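Putative outer membrane protein (LpxR) (PDB 3FID) probably removes acyl chains from the lipid A part of lipopolysaccharide in the bacterial outer membrane, acting as a beta-barrel enzyme that also binds metal ions. Local coordinates at residues A[236-239]-A[244-247]; A[57-62]-A[131-136]. All coordinates share one frame; numbering follows the deposited sequence.

Interaction 1: residues A[236-239]-A[244-247]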
loop_
_atom_site.group_PDB
_atom_site.type_symbol
_atom_site.label_atom_id
_atom_site.label_comp_id
_atom_site.label_asym_id
_atom_site.label_seq_id
_atom_site.Cartn_x
_atom_site.Cartn_y
_atom_site.Cartn_z
ATOM N N GLY A 236 -19.241 2.438 0.212
ATOM C CA GLY A 236 -19.971 2.607 -1.039
ATOM C C GLY A 236 -21.093 1.586 -1.202
ATOM O O GLY A 236 -21.121 0.552 -0.541
ATOM N N LYS A 237 -21.993 1.863 -2.135
ATOM C CA LYS A 237 -23.144 1.027 -2.381
ATOM C C LYS A 237 -22.865 0.099 -3.570
ATOM O O LYS A 237 -22.279 0.526 -4.567
ATOM C CB LYS A 237 -24.327 1.969 -2.661
ATOM C CG LYS A 237 -25.691 1.325 -2.735
ATOM C CD LYS A 237 -26.755 2.381 -3.102
ATOM C CE LYS A 237 -27.080 2.331 -4.601
ATOM N NZ LYS A 237 -28.121 3.329 -4.974
ATOM N N THR A 238 -23.286 -1.165 -3.471
ATOM C CA THR A 238 -23.079 -2.157 -4.544
ATOM C C THR A 238 -24.002 -1.919 -5.753
ATOM O O THR A 238 -25.089 -1.372 -5.592
ATOM C CB THR A 238 -23.372 -3.582 -4.049
ATOM O OG1 THR A 238 -24.728 -3.636 -3.548
ATOM C CG2 THR A 238 -22.370 -4.005 -2.943
ATOM N N LEU A 239 -23.570 -2.363 -6.941
ATOM C CA LEU A 239 -24.281 -2.070 -8.210
ATOM C C LEU A 239 -25.703 -2.637 -8.310
ATOM O O LEU A 239 -26.623 -1.939 -8.745
ATOM C CB LEU A 239 -23.481 -2.598 -9.408
ATOM C CG LEU A 239 -22.350 -1.758 -9.977
ATOM C CD1 LEU A 239 -21.673 -2.563 -11.103
ATOM C CD2 LEU A 239 -22.893 -0.424 -10.511
ATOM N N GLU A 244 -24.742 -1.146 1.376
ATOM C CA GLU A 244 -23.431 -0.995 1.982
ATOM C C GLU A 244 -23.288 -2.254 2.780
ATOM O O GLU A 244 -24.150 -2.552 3.600
ATOM C CB GLU A 244 -23.408 0.146 2.969
ATOM C CG GLU A 244 -23.722 1.492 2.455
ATOM C CD GLU A 244 -23.561 2.528 3.566
ATOM O OE1 GLU A 244 -24.540 3.293 3.780
ATOM O OE2 GLU A 244 -22.482 2.546 4.238
ATOM N N THR A 245 -22.219 -3.002 2.565
ATOM C CA THR A 245 -22.171 -4.371 3.079
ATOM C C THR A 245 -21.626 -4.532 4.502
ATOM O O THR A 245 -21.814 -5.575 5.095
ATOM C CB THR A 245 -21.375 -5.305 2.144
ATOM O OG1 THR A 245 -20.029 -4.808 2.022
ATOM C CG2 THR A 245 -22.016 -5.384 0.765
ATOM N N VAL A 246 -20.950 -3.517 5.045
ATOM C CA VAL A 246 -20.215 -3.673 6.310
ATOM C C VAL A 246 -20.305 -2.432 7.186
ATOM O O VAL A 246 -20.661 -1.363 6.698
ATOM C CB VAL A 246 -18.707 -3.941 6.056
ATOM C CG1 VAL A 246 -18.505 -5.112 5.122
ATOM C CG2 VAL A 246 -18.013 -2.690 5.479
ATOM N N ASP A 247 -19.976 -2.593 8.473
ATOM C CA ASP A 247 -19.765 -1.499 9.407
ATOM C C ASP A 247 -18.248 -1.304 9.610
ATOM O O ASP A 247 -17.586 -2.156 10.221
ATOM C CB ASP A 247 -20.424 -1.842 10.761
ATOM C CG ASP A 247 -21.942 -1.871 10.673
ATOM O OD1 ASP A 247 -22.515 -0.878 10.177
ATOM O OD2 ASP A 247 -22.552 -2.883 11.072
HETATM O O HOH W 1 -20.186 -1.650 0.941
#
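Thr238 lays its methyl CG2 against the methyl CG2 of Thr245, 4.0 Å away, and the two short side chains cross at about a right angle. In both residues chi1 lies near +60° (57° and 60°), which sets CG2 opposite the carbonyl carbon and beside the backbone N, so that methyl meets methyl while the hydroxyls serve other partners. OG1 of Thr238 is hydrogen-bonded to Thr241 OG1 and to the backbone N of Met243, inside the turn that joins the two segments; OG1 of Thr245 bonds to the backbone O of Asp76. Threonine suits both places because one small residue supplies an apolar and a polar branch.

No direct hydrogen bond joins the two segments; a water bridges their backbones instead. It donates to Gly236 O at 2.8 Å and accepts from Thr245 N at 2.9 Å, satisfying two main-chain groups of buried residues. Gly236 O also lies 3.8 Å from Glu244 CA and 4.1 Å from Glu244 CG; this exposed glutamate runs on extended beyond CG.

The chain leaves helix 232-235 at Gly236, and both segments lie in the loop leading to strand 251-263. Backbone hydrogen bonds join it to the loops after strand 49-60 (Gly75), before strand 140-157 (Gln136, Glu138) and before strand 285-295 (Arg280), at one barrel end away from the zinc sites.

Interaction 2: residues A[57-62]-A[131-136]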
loop_
_atom_site.group_PDB
_atom_site.type_symbol
_atom_site.label_atom_id
_atom_site.label_comp_id
_atom_site.label_asym_id
_atom_site.label_seq_id
_atom_site.Cartn_x
_atom_site.Cartn_y
_atom_site.Cartn_z
ATOM N N GLN A 57 -3.363 0.562 -9.810
ATOM C CA GLN A 57 -4.681 -0.077 -9.677
ATOM C C GLN A 57 -4.628 -1.059 -8.511
ATOM O O GLN A 57 -3.762 -1.937 -8.451
ATOM C CB GLN A 57 -5.085 -0.818 -10.957
ATOM C CG GLN A 57 -6.589 -1.250 -10.955
ATOM C CD GLN A 57 -6.875 -2.459 -11.821
ATOM O OE1 GLN A 57 -6.116 -3.430 -11.834
ATOM N NE2 GLN A 57 -7.975 -2.401 -12.561
ATOM N N ASP A 58 -5.549 -0.893 -7.573
ATOM C CA ASP A 58 -5.665 -1.815 -6.454
ATOM C C ASP A 58 -7.050 -2.436 -6.447
ATOM O O ASP A 58 -8.022 -1.742 -6.723
ATOM C CB ASP A 58 -5.424 -1.044 -5.180
ATOM C CG ASP A 58 -4.013 -0.528 -5.116
ATOM O OD1 ASP A 58 -3.097 -1.389 -5.189
ATOM O OD2 ASP A 58 -3.855 0.704 -5.045
ATOM N N ILE A 59 -7.104 -3.742 -6.168
ATOM C CA ILE A 59 -8.320 -4.558 -6.289
ATOM C C ILE A 59 -8.595 -5.190 -4.915
ATOM O O ILE A 59 -7.668 -5.726 -4.276
ATOM C CB ILE A 59 -8.135 -5.649 -7.354
ATOM C CG1 ILE A 59 -7.706 -5.013 -8.700
ATOM C CG2 ILE A 59 -9.459 -6.510 -7.545
ATOM C CD1 ILE A 59 -7.531 -6.053 -9.825
ATOM N N TYR A 60 -9.856 -5.084 -4.480
ATOM C CA TYR A 60 -10.316 -5.506 -3.154
ATOM C C TYR A 60 -11.427 -6.522 -3.344
ATOM O O TYR A 60 -12.158 -6.461 -4.338
ATOM C CB TYR A 60 -10.809 -4.304 -2.314
ATOM C CG TYR A 60 -9.668 -3.322 -2.130
ATOM C CD1 TYR A 60 -8.689 -3.559 -1.173
ATOM C CD2 TYR A 60 -9.528 -2.209 -2.964
ATOM C CE1 TYR A 60 -7.582 -2.699 -1.024
ATOM C CE2 TYR A 60 -8.434 -1.333 -2.819
ATOM C CZ TYR A 60 -7.470 -1.600 -1.850
ATOM O OH TYR A 60 -6.375 -0.771 -1.684
ATOM N N SER A 61 -11.523 -7.452 -2.394
ATOM C CA SER A 61 -12.260 -8.724 -2.627
ATOM C C SER A 61 -12.948 -9.189 -1.328
ATOM O O SER A 61 -12.428 -8.930 -0.228
ATOM C CB SER A 61 -11.278 -9.805 -3.112
ATOM O OG SER A 61 -11.951 -11.057 -3.343
ATOM N N PRO A 62 -14.122 -9.882 -1.447
ATOM C CA PRO A 62 -14.640 -10.668 -0.310
ATOM C C PRO A 62 -13.653 -11.804 0.012
ATOM O O PRO A 62 -12.760 -12.101 -0.798
ATOM C CB PRO A 62 -15.957 -11.292 -0.831
ATOM C CG PRO A 62 -16.146 -10.840 -2.210
ATOM C CD PRO A 62 -14.972 -9.976 -2.644
ATOM N N PRO A 131 -18.185 -14.281 -10.163
ATOM C CA PRO A 131 -19.371 -13.590 -10.691
ATOM C C PRO A 131 -19.802 -12.331 -9.926
ATOM O O PRO A 131 -20.441 -11.472 -10.512
ATOM C CB PRO A 131 -20.468 -14.681 -10.659
ATOM C CG PRO A 131 -20.001 -15.638 -9.579
ATOM C CD PRO A 131 -18.495 -15.659 -9.704
ATOM N N ALA A 132 -19.441 -12.212 -8.647
ATOM C CA ALA A 132 -19.904 -11.063 -7.827
ATOM C C ALA A 132 -19.294 -9.728 -8.225
ATOM O O ALA A 132 -19.624 -8.697 -7.648
ATOM C CB ALA A 132 -19.745 -11.331 -6.317
ATOM N N TRP A 133 -18.409 -9.738 -9.228
ATOM C CA TRP A 133 -17.982 -8.492 -9.853
ATOM C C TRP A 133 -19.179 -7.718 -10.438
ATOM O O TRP A 133 -19.124 -6.520 -10.550
ATOM C CB TRP A 133 -16.904 -8.754 -10.921
ATOM C CG TRP A 133 -15.517 -8.796 -10.359
ATOM C CD1 TRP A 133 -14.679 -9.889 -10.276
ATOM C CD2 TRP A 133 -14.782 -7.683 -9.825
ATOM N NE1 TRP A 133 -13.473 -9.517 -9.710
ATOM C CE2 TRP A 133 -13.506 -8.174 -9.426
ATOM C CE3 TRP A 133 -15.071 -6.323 -9.662
ATOM C CZ2 TRP A 133 -12.514 -7.343 -8.853
ATOM C CZ3 TRP A 133 -14.093 -5.492 -9.083
ATOM C CH2 TRP A 133 -12.825 -6.022 -8.669
ATOM N N GLN A 134 -20.274 -8.415 -10.782
ATOM C CA GLN A 134 -21.503 -7.763 -11.271
ATOM C C GLN A 134 -22.123 -6.898 -10.181
ATOM O O GLN A 134 -22.847 -5.953 -10.474
ATOM C CB GLN A 134 -22.541 -8.809 -11.801
ATOM C CG GLN A 134 -23.077 -9.787 -10.764
ATOM C CD GLN A 134 -23.969 -10.915 -11.347
ATOM O OE1 GLN A 134 -24.717 -10.707 -12.320
ATOM N NE2 GLN A 134 -23.905 -12.101 -10.734
ATOM N N ASP A 135 -21.861 -7.258 -8.924
ATOM C CA ASP A 135 -22.394 -6.519 -7.776
ATOM C C ASP A 135 -21.295 -5.699 -7.064
ATOM O O ASP A 135 -21.362 -5.455 -5.854
ATOM C CB ASP A 135 -23.110 -7.514 -6.824
ATOM C CG ASP A 135 -24.044 -6.828 -5.848
ATOM O OD1 ASP A 135 -24.560 -5.733 -6.168
ATOM O OD2 ASP A 135 -24.279 -7.413 -4.768
ATOM N N GLN A 136 -20.266 -5.283 -7.820
ATOM C CA GLN A 136 -19.172 -4.462 -7.259
ATOM C C GLN A 136 -19.637 -3.092 -6.757
ATOM O O GLN A 136 -20.749 -2.661 -7.066
ATOM C CB GLN A 136 -18.021 -4.327 -8.279
ATOM C CG GLN A 136 -18.298 -3.460 -9.537
ATOM C CD GLN A 136 -17.070 -3.404 -10.433
ATOM O OE1 GLN A 136 -16.025 -2.943 -10.008
ATOM N NE2 GLN A 136 -17.193 -3.896 -11.670
#
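Trp133 and Ile59 account for most of the buried surface, with Tyr60 a minor third. The methyl CG2 of Ile59 meets the edge of the indole's six-membered ring, lying near the ring plane, 3.4 Å from Trp133 CZ2 and 3.6 Å from Trp133 CH2. The beta-branch of isoleucine makes this possible: with chi1 at -55°, CG1 sits beside the backbone N and CG2 stands opposite it, directed at the tryptophan. Trp133 belongs to a 3-10 turn, 131-134, between helix 114-125 and strand 140-157, and its long, flat side chain reaches across to Ile59, near the end of barrel strand 49-60. Tyr60 takes part through its backbone, its O lying 4.4 Å from Trp133 CH2, while its ring leads away to meet that of Tyr33.

The indole has further partners: its ring meets that of Phe79. Ile59 also touches Val117 of helix 114-125 and Thr34, a zinc-binding residue.

With no hydrogen bond or charge pair between the segments, cohesion here comes from dispersion and the exclusion of water, and the one polar atom of the buried indole, NE1, is hydrogen-bonded to the side-chain OE1 of Gln118.

Both contacts are largely buried, yet interaction 1 has an exposed glutamate at its margin, whereas interaction 2 joins a barrel strand to a distant loop by buried hydrocarbon. Interaction 1 is local, closing a turn within one loop through a methyl pair and a water; interaction 2 spans 68 intervening residues and relies on one large aromatic ring. Their centres are about 12 Å apart, and they meet directly: Leu239 N lies 2.8 Å from Gln136 O, a probable hydrogen bond, and Thr238 CB packs 3.2 Å from Asp135 OD1. Segment 131-136 is therefore shared ground, facing strand 49-60 through Trp133 and the 236-239 loop through residues 134-136.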